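Local coordinates for protein dihydropteroate synthase (PDB 2Y5S) that probably condenses para-aminobenzoate with 6-hydroxymethyl-7,8-dihydropterin diphosphate to give 7,8-dihydropteroate, the precursor of the folates, at residues B[181-194]-B[216-230]. Residues are numbered along the deposited sequence; the frame is centred on the assembly and turned at random.
Sequences RDAGVAAERICVDP and TAPARPDGRAYPILA. With 78H (7,8-dihydropteroate), chain P.
Val192 presses its CG1 against Tyr226 CB at 3.9 Å, the two side chains meeting at about a right angle, while its CG2 reaches Ala217 and the CG1 of Ile228. Leu173 of helix 165-182 also packs on this valine. With CG anti to its carbonyl carbon (chi1 -75°), the Tyr226 ring extends past Ile190, whose CB lies 3.7 Å from Tyr226 CE1. The aliphatic CG of Arg220 sits 3.3 Å above the centre of one ring face.

The backbones run side by side here: Val192 N donates to Pro227 O (3.0 Å), and Leu229 N returns the bond to Val192 O (2.8 Å). This parallel pairing joins strands 190-193 and 229-230, the sixth and seventh of the eight-stranded TIM barrel, and so closes the cylinder. At the carboxyl ends of these strands lies the pterin pocket, where Asp193 OD2 accepts a very short bond from N3 of 7,8-dihydropteroate and a weak one from N2. Its other oxygen, OD1, is held by the backbone N of Gly195, and Leu229 CD2 approaches the same pterin amino group.

Toward the other end of the strands, Arg220 NH2 donates to Ile190 O (2.9 Å, N-H...O 153°), close to the guanidinium plane. Pro227 CD and Glu188 CA lie over opposite faces of that group, both toward its rim, and NH1 is bonded to Pro10 O. Farther out, Pro221 CG lies 3.3 Å above the plane of the Arg181 guanidinium, toward its rim, and a water bonded to Tyr226 OH accepts a weak hydrogen bond from Arg181 NH1.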
loop_
_atom_site.group_PDB
_atom_site.type_symbol
_atom_site.label_atom_id
_atom_site.label_comp_id
_atom_site.label_asym_id
_atom_site.label_seq_id
_atom_site.Cartn_x
_atom_site.Cartn_y
_atom_site.Cartn_z
ATOM N N ARG B 181 -26.765 19.664 11.731
ATOM C CA ARG B 181 -27.807 20.093 10.803
ATOM C C ARG B 181 -28.977 20.799 11.498
ATOM O O ARG B 181 -29.502 21.791 10.970
ATOM C CB ARG B 181 -28.293 18.922 9.953
ATOM C CG ARG B 181 -27.238 18.502 8.912
ATOM C CD ARG B 181 -27.663 17.337 8.058
ATOM N NE ARG B 181 -28.912 17.611 7.363
ATOM C CZ ARG B 181 -30.071 16.982 7.564
ATOM N NH1 ARG B 181 -30.180 15.971 8.428
ATOM N NH2 ARG B 181 -31.136 17.362 6.872
ATOM N N ASP B 182 -29.356 20.309 12.681
ATOM C CA ASP B 182 -30.398 20.953 13.488
ATOM C C ASP B 182 -30.041 22.382 13.865
ATOM O O ASP B 182 -30.924 23.187 14.114
ATOM C CB ASP B 182 -30.649 20.186 14.786
ATOM C CG ASP B 182 -31.333 18.864 14.565
ATOM O OD1 ASP B 182 -31.910 18.657 13.481
ATOM O OD2 ASP B 182 -31.292 18.029 15.488
ATOM N N ALA B 183 -28.751 22.688 13.951
ATOM C CA ALA B 183 -28.304 24.053 14.243
ATOM C C ALA B 183 -28.096 24.896 12.983
ATOM O O ALA B 183 -27.624 26.031 13.082
ATOM C CB ALA B 183 -27.024 24.014 15.070
ATOM N N GLY B 184 -28.438 24.356 11.810
ATOM C CA GLY B 184 -28.363 25.097 10.541
ATOM C C GLY B 184 -27.186 24.777 9.620
ATOM O O GLY B 184 -27.055 25.379 8.555
ATOM N N VAL B 185 -26.326 23.838 10.010
ATOM C CA VAL B 185 -25.157 23.486 9.191
ATOM C C VAL B 185 -25.611 22.696 7.970
ATOM O O VAL B 185 -26.274 21.686 8.126
ATOM C CB VAL B 185 -24.126 22.647 9.995
ATOM C CG1 VAL B 185 -23.000 22.103 9.077
ATOM C CG2 VAL B 185 -23.535 23.478 11.138
ATOM N N ALA B 186 -25.269 23.163 6.764
ATOM C CA ALA B 186 -25.534 22.393 5.543
ATOM C C ALA B 186 -24.774 21.066 5.564
ATOM O O ALA B 186 -23.599 21.008 5.954
ATOM C CB ALA B 186 -25.161 23.195 4.282
ATOM N N ALA B 187 -25.459 20.004 5.142
ATOM C CA ALA B 187 -24.890 18.651 5.084
ATOM C C ALA B 187 -23.600 18.553 4.284
ATOM O O ALA B 187 -22.737 17.727 4.598
ATOM C CB ALA B 187 -25.910 17.676 4.506
ATOM N N GLU B 188 -23.470 19.380 3.252
ATOM C CA GLU B 188 -22.277 19.347 2.401
ATOM C C GLU B 188 -20.981 19.860 3.074
ATOM O O GLU B 188 -19.888 19.617 2.571
ATOM C CB GLU B 188 -22.526 20.079 1.066
ATOM C CG GLU B 188 -23.233 21.401 1.187
ATOM C CD GLU B 188 -24.759 21.304 0.959
ATOM O OE1 GLU B 188 -25.491 20.775 1.830
ATOM O OE2 GLU B 188 -25.221 21.772 -0.107
ATOM N N ARG B 189 -21.098 20.540 4.216
ATOM C CA ARG B 189 -19.928 21.003 4.981
ATOM C C ARG B 189 -19.358 19.930 5.909
ATOM O O ARG B 189 -18.329 20.148 6.553
ATOM C CB ARG B 189 -20.312 22.213 5.840
ATOM C CG ARG B 189 -20.672 23.495 5.064
ATOM C CD ARG B 189 -21.245 24.544 6.006
ATOM N NE ARG B 189 -20.277 24.852 7.054
ATOM C CZ ARG B 189 -20.535 25.436 8.221
ATOM N NH1 ARG B 189 -21.765 25.816 8.558
ATOM N NH2 ARG B 189 -19.527 25.628 9.074
ATOM N N ILE B 190 -20.027 18.782 5.990
ATOM C CA ILE B 190 -19.724 17.773 6.997
ATOM C C ILE B 190 -19.038 16.553 6.391
ATOM O O ILE B 190 -19.493 15.982 5.395
ATOM C CB ILE B 190 -21.013 17.315 7.747
ATOM C CG1 ILE B 190 -21.698 18.522 8.426
ATOM C CG2 ILE B 190 -20.677 16.243 8.814
ATOM C CD1 ILE B 190 -23.162 18.289 8.856
ATOM N N CYS B 191 -17.932 16.159 7.008
ATOM C CA CYS B 191 -17.349 14.849 6.779
ATOM C C CYS B 191 -17.249 14.141 8.110
ATOM O O CYS B 191 -17.439 14.761 9.160
ATOM C CB CYS B 191 -15.989 14.937 6.106
ATOM S SG CYS B 191 -14.684 15.743 7.015
ATOM N N VAL B 192 -17.025 12.833 8.062
ATOM C CA VAL B 192 -16.976 12.020 9.273
ATOM C C VAL B 192 -15.707 11.174 9.309
ATOM O O VAL B 192 -15.085 10.886 8.269
ATOM C CB VAL B 192 -18.183 11.088 9.359
ATOM C CG1 VAL B 192 -19.493 11.892 9.341
ATOM C CG2 VAL B 192 -18.142 10.046 8.219
ATOM N N ASP B 193 -15.365 10.725 10.507
ATOM C CA ASP B 193 -14.137 9.985 10.743
ATOM C C ASP B 193 -14.385 8.970 11.868
ATOM O O ASP B 193 -14.833 9.347 12.959
ATOM C CB ASP B 193 -13.073 11.003 11.137
ATOM C CG ASP B 193 -11.727 10.399 11.434
ATOM O OD1 ASP B 193 -11.606 9.189 11.677
ATOM O OD2 ASP B 193 -10.766 11.203 11.486
ATOM N N PRO B 194 -14.082 7.684 11.619
ATOM C CA PRO B 194 -14.359 6.637 12.619
ATOM C C PRO B 194 -13.440 6.643 13.833
ATOM O O PRO B 194 -13.678 5.885 14.798
ATOM C CB PRO B 194 -14.162 5.342 11.824
ATOM C CG PRO B 194 -13.165 5.733 10.767
ATOM C CD PRO B 194 -13.606 7.103 10.351
ATOM N N THR B 216 -19.054 2.705 7.951
ATOM C CA THR B 216 -18.957 3.596 9.109
ATOM C C THR B 216 -19.655 4.950 8.862
ATOM O O THR B 216 -19.987 5.656 9.806
ATOM C CB THR B 216 -17.487 3.861 9.514
ATOM O OG1 THR B 216 -16.823 4.533 8.454
ATOM C CG2 THR B 216 -16.739 2.557 9.824
ATOM N N ALA B 217 -19.909 5.290 7.596
ATOM C CA ALA B 217 -20.429 6.605 7.231
ATOM C C ALA B 217 -21.946 6.576 7.086
ATOM O O ALA B 217 -22.479 5.806 6.291
ATOM C CB ALA B 217 -19.803 7.079 5.929
ATOM N N PRO B 218 -22.646 7.436 7.833
ATOM C CA PRO B 218 -24.067 7.576 7.598
ATOM C C PRO B 218 -24.347 8.324 6.291
ATOM O O PRO B 218 -23.414 8.844 5.642
ATOM C CB PRO B 218 -24.543 8.387 8.807
ATOM C CG PRO B 218 -23.382 9.121 9.245
ATOM C CD PRO B 218 -22.164 8.379 8.846
ATOM N N ALA B 219 -25.626 8.385 5.938
ATOM C CA ALA B 219 -26.097 9.020 4.698
ATOM C C ALA B 219 -26.485 10.485 4.901
ATOM O O ALA B 219 -27.101 10.841 5.903
ATOM C CB ALA B 219 -27.296 8.235 4.136
ATOM N N ARG B 220 -26.124 11.327 3.932
ATOM C CA ARG B 220 -26.640 12.691 3.843
ATOM C C ARG B 220 -28.089 12.602 3.372
ATOM O O ARG B 220 -28.538 11.516 3.017
ATOM C CB ARG B 220 -25.818 13.516 2.859
ATOM C CG ARG B 220 -24.393 13.752 3.305
ATOM C CD ARG B 220 -23.628 14.507 2.250
ATOM N NE ARG B 220 -22.455 15.177 2.803
ATOM C CZ ARG B 220 -21.510 15.758 2.066
ATOM N NH1 ARG B 220 -21.597 15.769 0.728
ATOM N NH2 ARG B 220 -20.478 16.353 2.671
ATOM N N PRO B 221 -28.833 13.722 3.397
ATOM C CA PRO B 221 -30.237 13.706 2.910
ATOM C C PRO B 221 -30.410 13.309 1.444
ATOM O O PRO B 221 -31.408 12.674 1.089
ATOM C CB PRO B 221 -30.697 15.145 3.134
ATOM C CG PRO B 221 -29.901 15.595 4.323
ATOM C CD PRO B 221 -28.544 14.947 4.170
ATOM N N ASP B 222 -29.436 13.653 0.601
ATOM C CA ASP B 222 -29.463 13.253 -0.810
ATOM C C ASP B 222 -29.153 11.767 -1.028
ATOM O O ASP B 222 -29.046 11.328 -2.173
ATOM C CB ASP B 222 -28.490 14.104 -1.637
ATOM C CG ASP B 222 -27.031 13.861 -1.260
ATOM O OD1 ASP B 222 -26.769 12.995 -0.396
ATOM O OD2 ASP B 222 -26.145 14.551 -1.816
ATOM N N GLY B 223 -28.992 10.999 0.050
ATOM C CA GLY B 223 -28.720 9.559 -0.050
ATOM C C GLY B 223 -27.250 9.183 -0.167
ATOM O O GLY B 223 -26.894 8.011 -0.010
ATOM N N ARG B 224 -26.387 10.153 -0.458
ATOM C CA ARG B 224 -24.962 9.887 -0.509
ATOM C C ARG B 224 -24.438 9.793 0.916
ATOM O O ARG B 224 -24.832 10.568 1.797
ATOM C CB ARG B 224 -24.194 11.006 -1.227
ATOM C CG ARG B 224 -24.251 11.011 -2.764
ATOM C CD ARG B 224 -22.825 11.136 -3.334
ATOM N NE ARG B 224 -22.675 12.143 -4.390
ATOM C CZ ARG B 224 -21.596 12.252 -5.173
ATOM N NH1 ARG B 224 -20.568 11.422 -5.033
ATOM N NH2 ARG B 224 -21.539 13.202 -6.102
ATOM N N ALA B 225 -23.510 8.873 1.127
ATOM C CA ALA B 225 -22.804 8.795 2.392
ATOM C C ALA B 225 -21.987 10.077 2.623
ATOM O O ALA B 225 -21.425 10.650 1.689
ATOM C CB ALA B 225 -21.905 7.564 2.404
ATOM N N TYR B 226 -21.940 10.531 3.871
ATOM C CA TYR B 226 -20.963 11.553 4.278
ATOM C C TYR B 226 -19.548 11.090 3.876
ATOM O O TYR B 226 -19.195 9.913 4.047
ATOM C CB TYR B 226 -21.056 11.823 5.784
ATOM C CG TYR B 226 -22.265 12.658 6.181
ATOM C CD1 TYR B 226 -22.252 14.047 6.053
ATOM C CD2 TYR B 226 -23.425 12.064 6.683
ATOM C CE1 TYR B 226 -23.357 14.816 6.409
ATOM C CE2 TYR B 226 -24.542 12.827 7.025
ATOM C CZ TYR B 226 -24.503 14.201 6.887
ATOM O OH TYR B 226 -25.597 14.965 7.216
ATOM N N PRO B 227 -18.747 11.990 3.281
ATOM C CA PRO B 227 -17.392 11.587 2.930
ATOM C C PRO B 227 -16.558 11.333 4.176
ATOM O O PRO B 227 -16.794 11.962 5.219
ATOM C CB PRO B 227 -16.870 12.775 2.139
ATOM C CG PRO B 227 -17.593 13.944 2.715
ATOM C CD PRO B 227 -18.984 13.414 2.977
ATOM N N ILE B 228 -15.600 10.407 4.059
ATOM C CA ILE B 228 -14.843 9.875 5.194
ATOM C C ILE B 228 -13.415 10.401 5.186
ATOM O O ILE B 228 -12.726 10.346 4.146
ATOM C CB ILE B 228 -14.766 8.356 5.136
ATOM C CG1 ILE B 228 -16.164 7.748 5.211
ATOM C CG2 ILE B 228 -13.848 7.772 6.261
ATOM C CD1 ILE B 228 -16.214 6.236 4.882
ATOM N N LEU B 229 -13.010 10.941 6.332
ATOM C CA LEU B 229 -11.620 11.217 6.647
ATOM C C LEU B 229 -11.116 10.098 7.552
ATOM O O LEU B 229 -11.766 9.766 8.543
ATOM C CB LEU B 229 -11.507 12.566 7.345
ATOM C CG LEU B 229 -10.093 13.145 7.583
ATOM C CD1 LEU B 229 -10.209 14.685 7.684
ATOM C CD2 LEU B 229 -9.425 12.586 8.833
ATOM N N ALA B 230 -9.982 9.506 7.192
ATOM C CA ALA B 230 -9.372 8.425 7.952
ATOM C C ALA B 230 -7.955 8.821 8.352
ATOM O O ALA B 230 -7.175 9.290 7.536
ATOM C CB ALA B 230 -9.332 7.157 7.127
HETATM O O4 78H P . -7.559 9.948 13.415
HETATM C C4 78H P . -7.743 11.159 13.545
HETATM C C5 78H P . -6.953 11.944 14.411
HETATM N N3 78H P . -8.778 11.782 12.831
HETATM C C9 78H P . -7.254 13.323 14.510
HETATM N N5 78H P . -5.907 11.406 15.089
HETATM C C2 78H P . -9.041 13.176 12.999
HETATM N N8 78H P . -6.510 14.149 15.341
HETATM N N1 78H P . -8.260 13.896 13.820
HETATM C C6 78H P . -5.182 12.153 15.945
HETATM N N2 78H P . -10.057 13.765 12.349
HETATM C C7 78H P . -5.537 13.602 16.293
HETATM C C10 78H P . -3.982 11.569 16.635
HETATM N N11 78H P . -4.392 10.840 17.841
HETATM C C15 78H P . -3.935 9.610 18.031
HETATM C C16 78H P . -4.802 8.570 18.349
HETATM C C17 78H P . -2.567 9.378 17.877
HETATM C C18 78H P . -4.300 7.294 18.534
HETATM C C19 78H P . -2.064 8.097 18.062
HETATM C C20 78H P . -2.931 7.058 18.395
HETATM C C21 78H P . -2.383 5.638 18.568
HETATM O O22 78H P . -3.219 4.732 18.570
HETATM O O23 78H P . -1.147 5.449 18.561
HETATM O O HOH W 1 -27.794 13.826 8.254
#